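Local coordinates for protein glucose dehydrogenase (Serratia sp. FS14, PDB 7CDY) that is a calcium-containing beta-propeller protein of the glucose/sorbosone dehydrogenase family, at residues W206-I220 against Q256-M270. Sequence-based numbering, arbitrary orientation.
Sequences WEHEHGPRGGDELNI and QPLHYWRVSPGLSGM. With CA (calcium ion), chain D.
Four donors grip the carboxylate of Asp216. Gly266 N meets Asp216 OD2 at 2.9 Å, nearly head-on to the C-O bond, while Leu267 N reaches the same oxygen from above the carboxylate plane. Ser264 OG donates to Asp216 OD1 over 2.9 Å, and Gly211 N approaches OD1 from the opposite face, fixing the rotation of the buried carboxylate and tying loop 211-215 to link 262-266 and the start of strand 267-273. On the far side of Leu267, His208 NE2 points straight at Gly269 O (2.8 Å, 178°), in the plane of its ring but above that of the carbonyl. With CG wedged between backbone N and carbonyl carbon (chi1 71°), the imidazole lies under Leu267 CB, a CH-pi contact, and a water links ND1 to Leu267 O. Leu258 CD2 sits over the six-membered ring of Trp206, 3.6 Å from CZ3. Strands 216-219 and 259-261 pair antiparallel, with a G1 bulge opposite Trp261 and a classic bulge opposite Leu218. On the face away from Asp216 and Leu218, Glu217 chelates calcium through both carboxylate oxygens, joined by Tyr227 O. Strand 259-261 closes one four-stranded propeller blade, and strand 267-273 opens the next, packing with strand 284-289 against His208.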
loop_
_atom_site.group_PDB
_atom_site.type_symbol
_atom_site.label_atom_id
_atom_site.label_comp_id
_atom_site.label_asym_id
_atom_site.label_seq_id
_atom_site.Cartn_x
_atom_site.Cartn_y
_atom_site.Cartn_z
ATOM N N TRP A 206 10.069 -1.882 -3.609
ATOM C CA TRP A 206 9.262 -2.381 -4.715
ATOM C C TRP A 206 7.823 -1.912 -4.529
ATOM O O TRP A 206 7.377 -1.617 -3.410
ATOM C CB TRP A 206 9.286 -3.911 -4.791
ATOM C CG TRP A 206 10.614 -4.542 -5.170
ATOM C CD1 TRP A 206 11.876 -4.039 -4.970
ATOM C CD2 TRP A 206 10.789 -5.830 -5.777
ATOM N NE1 TRP A 206 12.816 -4.937 -5.446
ATOM C CE2 TRP A 206 12.170 -6.040 -5.944
ATOM C CE3 TRP A 206 9.901 -6.819 -6.208
ATOM C CZ2 TRP A 206 12.688 -7.212 -6.519
ATOM C CZ3 TRP A 206 10.414 -7.982 -6.781
ATOM C CH2 TRP A 206 11.794 -8.165 -6.926
ATOM N N GLU A 207 7.087 -1.866 -5.641
ATOM C CA GLU A 207 5.751 -1.288 -5.670
ATOM C C GLU A 207 4.885 -2.120 -6.598
ATOM O O GLU A 207 5.387 -2.724 -7.551
ATOM C CB GLU A 207 5.823 0.175 -6.153
ATOM C CG GLU A 207 4.495 0.886 -6.365
ATOM C CD GLU A 207 3.999 0.851 -7.801
ATOM O OE1 GLU A 207 4.521 0.068 -8.624
ATOM O OE2 GLU A 207 3.043 1.605 -8.089
ATOM N N HIS A 208 3.578 -2.144 -6.340
ATOM C CA HIS A 208 2.658 -2.679 -7.339
ATOM C C HIS A 208 1.425 -1.792 -7.442
ATOM O O HIS A 208 1.130 -0.994 -6.546
ATOM C CB HIS A 208 2.380 -4.191 -7.195
ATOM C CG HIS A 208 1.555 -4.577 -6.006
ATOM N ND1 HIS A 208 0.302 -4.059 -5.758
ATOM C CD2 HIS A 208 1.776 -5.507 -5.045
ATOM C CE1 HIS A 208 -0.198 -4.632 -4.675
ATOM N NE2 HIS A 208 0.672 -5.518 -4.226
ATOM N N GLU A 209 0.710 -1.923 -8.560
ATOM C CA GLU A 209 -0.415 -1.031 -8.806
ATOM C C GLU A 209 -1.430 -1.708 -9.710
ATOM O O GLU A 209 -1.094 -2.571 -10.522
ATOM C CB GLU A 209 0.031 0.303 -9.427
ATOM C CG GLU A 209 0.856 0.153 -10.699
ATOM C CD GLU A 209 1.389 1.491 -11.165
ATOM O OE1 GLU A 209 0.816 2.085 -12.098
ATOM O OE2 GLU A 209 2.369 1.986 -10.565
ATOM N N HIS A 210 -2.671 -1.251 -9.585
ATOM C CA HIS A 210 -3.759 -1.688 -10.446
ATOM C C HIS A 210 -3.625 -1.062 -11.821
ATOM O O HIS A 210 -3.367 0.146 -11.949
ATOM C CB HIS A 210 -5.094 -1.207 -9.873
ATOM C CG HIS A 210 -5.468 -1.852 -8.580
ATOM N ND1 HIS A 210 -6.187 -3.025 -8.523
ATOM C CD2 HIS A 210 -5.234 -1.487 -7.296
ATOM C CE1 HIS A 210 -6.370 -3.363 -7.255
ATOM N NE2 HIS A 210 -5.798 -2.448 -6.492
ATOM N N GLY A 211 -3.820 -1.879 -12.851
ATOM C CA GLY A 211 -4.162 -1.365 -14.152
ATOM C C GLY A 211 -5.637 -1.088 -14.224
ATOM O O GLY A 211 -6.384 -1.304 -13.264
ATOM N N PRO A 212 -6.081 -0.586 -15.373
ATOM C CA PRO A 212 -7.519 -0.358 -15.575
ATOM C C PRO A 212 -8.222 -1.674 -15.890
ATOM O O PRO A 212 -8.285 -2.552 -15.023
ATOM C CB PRO A 212 -7.553 0.646 -16.739
ATOM C CG PRO A 212 -6.309 0.339 -17.529
ATOM C CD PRO A 212 -5.266 -0.144 -16.520
ATOM N N ARG A 213 -8.741 -1.856 -17.104
ATOM C CA ARG A 213 -9.242 -3.174 -17.486
ATOM C C ARG A 213 -8.041 -3.968 -17.982
ATOM O O ARG A 213 -7.654 -3.898 -19.154
ATOM C CB ARG A 213 -10.344 -3.063 -18.535
ATOM C CG ARG A 213 -10.905 -4.407 -18.980
ATOM C CD ARG A 213 -12.183 -4.211 -19.775
ATOM N NE ARG A 213 -12.557 -5.412 -20.510
ATOM C CZ ARG A 213 -13.619 -5.487 -21.304
ATOM N NH1 ARG A 213 -13.893 -6.616 -21.943
ATOM N NH2 ARG A 213 -14.406 -4.430 -21.459
ATOM N N GLY A 214 -7.425 -4.712 -17.068
ATOM C CA GLY A 214 -6.172 -5.374 -17.338
ATOM C C GLY A 214 -4.966 -4.511 -17.003
ATOM O O GLY A 214 -5.053 -3.298 -16.781
ATOM N N GLY A 215 -3.813 -5.172 -16.963
ATOM C CA GLY A 215 -2.543 -4.479 -16.871
ATOM C C GLY A 215 -2.043 -4.128 -15.484
ATOM O O GLY A 215 -1.288 -3.154 -15.344
ATOM N N ASP A 216 -2.394 -4.897 -14.454
ATOM C CA ASP A 216 -1.769 -4.698 -13.148
ATOM C C ASP A 216 -0.262 -4.897 -13.282
ATOM O O ASP A 216 0.208 -5.662 -14.132
ATOM C CB ASP A 216 -2.307 -5.719 -12.135
ATOM C CG ASP A 216 -3.761 -5.470 -11.713
ATOM O OD1 ASP A 216 -4.440 -4.564 -12.240
ATOM O OD2 ASP A 216 -4.224 -6.227 -10.825
ATOM N N GLU A 217 0.508 -4.203 -12.439
ATOM C CA GLU A 217 1.957 -4.128 -12.605
ATOM C C GLU A 217 2.687 -4.228 -11.278
ATOM O O GLU A 217 2.235 -3.704 -10.255
ATOM C CB GLU A 217 2.423 -2.760 -13.121
ATOM C CG GLU A 217 1.907 -2.363 -14.453
ATOM C CD GLU A 217 2.457 -1.018 -14.889
ATOM O OE1 GLU A 217 3.062 -0.267 -14.074
ATOM O OE2 GLU A 217 2.295 -0.706 -16.063
ATOM N N LEU A 218 3.875 -4.828 -11.346
ATOM C CA LEU A 218 4.884 -4.782 -10.293
ATOM C C LEU A 218 6.087 -4.008 -10.825
ATOM O O LEU A 218 6.579 -4.313 -11.916
ATOM C CB LEU A 218 5.303 -6.213 -9.946
ATOM C CG LEU A 218 6.442 -6.435 -8.952
ATOM C CD1 LEU A 218 6.026 -6.006 -7.563
ATOM C CD2 LEU A 218 6.848 -7.895 -8.944
ATOM N N ASN A 219 6.545 -2.998 -10.074
ATOM C CA ASN A 219 7.637 -2.111 -10.472
ATOM C C ASN A 219 8.709 -2.050 -9.390
ATOM O O ASN A 219 8.435 -2.257 -8.206
ATOM C CB ASN A 219 7.121 -0.680 -10.693
ATOM C CG ASN A 219 6.169 -0.574 -11.877
ATOM O OD1 ASN A 219 6.576 -0.781 -13.016
ATOM N ND2 ASN A 219 4.916 -0.211 -11.624
ATOM N N ILE A 220 9.934 -1.717 -9.795
ATOM C CA ILE A 220 10.996 -1.315 -8.867
ATOM C C ILE A 220 11.289 0.158 -9.138
ATOM O O ILE A 220 12.068 0.479 -10.046
ATOM C CB ILE A 220 12.265 -2.174 -9.012
ATOM C CG1 ILE A 220 11.962 -3.663 -8.831
ATOM C CG2 ILE A 220 13.343 -1.721 -8.022
ATOM C CD1 ILE A 220 13.157 -4.577 -9.155
ATOM N N GLN A 256 9.470 0.116 -17.993
ATOM C CA GLN A 256 8.596 -1.041 -18.020
ATOM C C GLN A 256 8.413 -1.612 -16.616
ATOM O O GLN A 256 9.288 -1.481 -15.755
ATOM C CB GLN A 256 9.190 -2.119 -18.924
ATOM C CG GLN A 256 8.957 -1.854 -20.393
ATOM C CD GLN A 256 7.517 -2.073 -20.764
ATOM O OE1 GLN A 256 7.025 -3.197 -20.696
ATOM N NE2 GLN A 256 6.823 -1.001 -21.153
ATOM N N PRO A 257 7.280 -2.254 -16.359
ATOM C CA PRO A 257 7.147 -3.006 -15.109
ATOM C C PRO A 257 8.119 -4.173 -15.072
ATOM O O PRO A 257 8.589 -4.661 -16.104
ATOM C CB PRO A 257 5.689 -3.485 -15.126
ATOM C CG PRO A 257 5.272 -3.417 -16.538
ATOM C CD PRO A 257 6.071 -2.325 -17.196
ATOM N N LEU A 258 8.465 -4.580 -13.859
ATOM C CA LEU A 258 9.217 -5.810 -13.667
ATOM C C LEU A 258 8.386 -7.011 -14.090
ATOM O O LEU A 258 8.899 -7.968 -14.689
ATOM C CB LEU A 258 9.606 -5.910 -12.193
ATOM C CG LEU A 258 10.289 -7.201 -11.770
ATOM C CD1 LEU A 258 11.604 -7.299 -12.510
ATOM C CD2 LEU A 258 10.499 -7.208 -10.269
ATOM N N HIS A 259 7.090 -6.966 -13.801
ATOM C CA HIS A 259 6.171 -8.042 -14.098
ATOM C C HIS A 259 4.798 -7.416 -14.265
ATOM O O HIS A 259 4.483 -6.414 -13.617
ATOM C CB HIS A 259 6.160 -9.031 -12.930
ATOM C CG HIS A 259 5.654 -10.385 -13.288
ATOM N ND1 HIS A 259 6.397 -11.287 -14.019
ATOM C CD2 HIS A 259 4.468 -10.985 -13.032
ATOM C CE1 HIS A 259 5.691 -12.390 -14.189
ATOM N NE2 HIS A 259 4.520 -12.236 -13.598
ATOM N N TYR A 260 3.984 -7.994 -15.140
ATOM C CA TYR A 260 2.659 -7.442 -15.385
ATOM C C TYR A 260 1.658 -8.562 -15.609
ATOM O O TYR A 260 2.022 -9.696 -15.929
ATOM C CB TYR A 260 2.646 -6.452 -16.563
ATOM C CG TYR A 260 3.157 -7.023 -17.868
ATOM C CD1 TYR A 260 2.308 -7.683 -18.754
ATOM C CD2 TYR A 260 4.498 -6.915 -18.206
ATOM C CE1 TYR A 260 2.784 -8.205 -19.935
ATOM C CE2 TYR A 260 4.980 -7.431 -19.390
ATOM C CZ TYR A 260 4.124 -8.079 -20.244
ATOM O OH TYR A 260 4.607 -8.601 -21.423
ATOM N N TRP A 261 0.382 -8.220 -15.453
ATOM C CA TRP A 261 -0.723 -9.158 -15.615
ATOM C C TRP A 261 -1.697 -8.569 -16.622
ATOM O O TRP A 261 -2.416 -7.612 -16.316
ATOM C CB TRP A 261 -1.443 -9.360 -14.285
ATOM C CG TRP A 261 -0.731 -10.171 -13.250
ATOM C CD1 TRP A 261 -0.977 -11.477 -12.921
ATOM C CD2 TRP A 261 0.307 -9.722 -12.365
ATOM N NE1 TRP A 261 -0.150 -11.867 -11.902
ATOM C CE2 TRP A 261 0.646 -10.812 -11.538
ATOM C CE3 TRP A 261 0.978 -8.507 -12.182
ATOM C CZ2 TRP A 261 1.631 -10.723 -10.555
ATOM C CZ3 TRP A 261 1.965 -8.428 -11.206
ATOM C CH2 TRP A 261 2.276 -9.527 -10.406
ATOM N N ARG A 262 -1.754 -9.162 -17.816
ATOM C CA ARG A 262 -2.699 -8.672 -18.813
ATOM C C ARG A 262 -4.145 -8.828 -18.359
ATOM O O ARG A 262 -4.991 -7.988 -18.683
ATOM C CB ARG A 262 -2.452 -9.357 -20.155
ATOM C CG ARG A 262 -1.174 -8.873 -20.809
ATOM C CD ARG A 262 -0.942 -9.585 -22.142
ATOM N NE ARG A 262 0.254 -9.106 -22.831
ATOM C CZ ARG A 262 0.294 -7.984 -23.542
ATOM N NH1 ARG A 262 1.420 -7.633 -24.144
ATOM N NH2 ARG A 262 -0.787 -7.220 -23.652
ATOM N N VAL A 263 -4.449 -9.862 -17.580
ATOM C CA VAL A 263 -5.740 -9.984 -16.915
ATOM C C VAL A 263 -5.522 -9.637 -15.446
ATOM O O VAL A 263 -4.712 -10.278 -14.765
ATOM C CB VAL A 263 -6.336 -11.392 -17.091
ATOM C CG1 VAL A 263 -7.714 -11.477 -16.429
ATOM C CG2 VAL A 263 -6.424 -11.756 -18.587
ATOM N N SER A 264 -6.197 -8.596 -14.972
ATOM C CA SER A 264 -5.908 -8.051 -13.633
ATOM C C SER A 264 -6.397 -8.945 -12.505
ATOM O O SER A 264 -7.602 -9.193 -12.401
ATOM C CB SER A 264 -6.560 -6.696 -13.457
ATOM O OG SER A 264 -6.022 -5.741 -14.346
ATOM N N PRO A 265 -5.521 -9.402 -11.609
ATOM C CA PRO A 265 -6.015 -10.043 -10.381
ATOM C C PRO A 265 -6.580 -9.055 -9.375
ATOM O O PRO A 265 -7.325 -9.478 -8.477
ATOM C CB PRO A 265 -4.770 -10.746 -9.816
ATOM C CG PRO A 265 -3.752 -10.750 -10.944
ATOM C CD PRO A 265 -4.053 -9.496 -11.716
ATOM N N GLY A 266 -6.250 -7.761 -9.500
ATOM C CA GLY A 266 -6.595 -6.773 -8.499
ATOM C C GLY A 266 -5.579 -6.760 -7.373
ATOM O O GLY A 266 -5.932 -7.015 -6.220
ATOM N N LEU A 267 -4.319 -6.449 -7.687
ATOM C CA LEU A 267 -3.236 -6.585 -6.716
ATOM C C LEU A 267 -3.441 -5.668 -5.518
ATOM O O LEU A 267 -3.707 -4.473 -5.671
ATOM C CB LEU A 267 -1.903 -6.234 -7.369
ATOM C CG LEU A 267 -1.550 -6.897 -8.699
ATOM C CD1 LEU A 267 -0.195 -6.392 -9.160
ATOM C CD2 LEU A 267 -1.571 -8.425 -8.610
ATOM N N SER A 268 -3.270 -6.226 -4.322
ATOM C CA SER A 268 -3.444 -5.460 -3.093
ATOM C C SER A 268 -2.636 -6.111 -1.988
ATOM O O SER A 268 -2.812 -7.302 -1.708
ATOM C CB SER A 268 -4.922 -5.433 -2.706
ATOM O OG SER A 268 -5.150 -4.536 -1.638
ATOM N N GLY A 269 -1.763 -5.332 -1.352
ATOM C CA GLY A 269 -0.923 -5.897 -0.310
ATOM C C GLY A 269 0.302 -6.580 -0.884
ATOM O O GLY A 269 0.255 -7.156 -1.978
ATOM N N MET A 270 1.428 -6.501 -0.181
ATOM C CA MET A 270 2.619 -7.190 -0.653
ATOM C C MET A 270 3.591 -7.366 0.499
ATOM O O MET A 270 3.774 -6.459 1.314
ATOM C CB MET A 270 3.290 -6.492 -1.854
ATOM C CG MET A 270 4.164 -5.299 -1.509
ATOM S SD MET A 270 4.892 -4.430 -2.933
ATOM C CE MET A 270 6.003 -5.656 -3.611
HETATM CA CA CA D . 3.451 1.420 -15.813
HETATM O O HOH W 1 -1.856 -2.390 -6.373
HETATM O O HOH W 2 2.827 2.769 -13.908
HETATM O O HOH W 3 5.703 0.551 -15.343
HETATM O O HOH W 4 10.061 -1.632 -12.754
HETATM O O HOH W 5 1.379 2.246 -16.715
HETATM O O HOH W 6 3.959 1.068 -18.098
#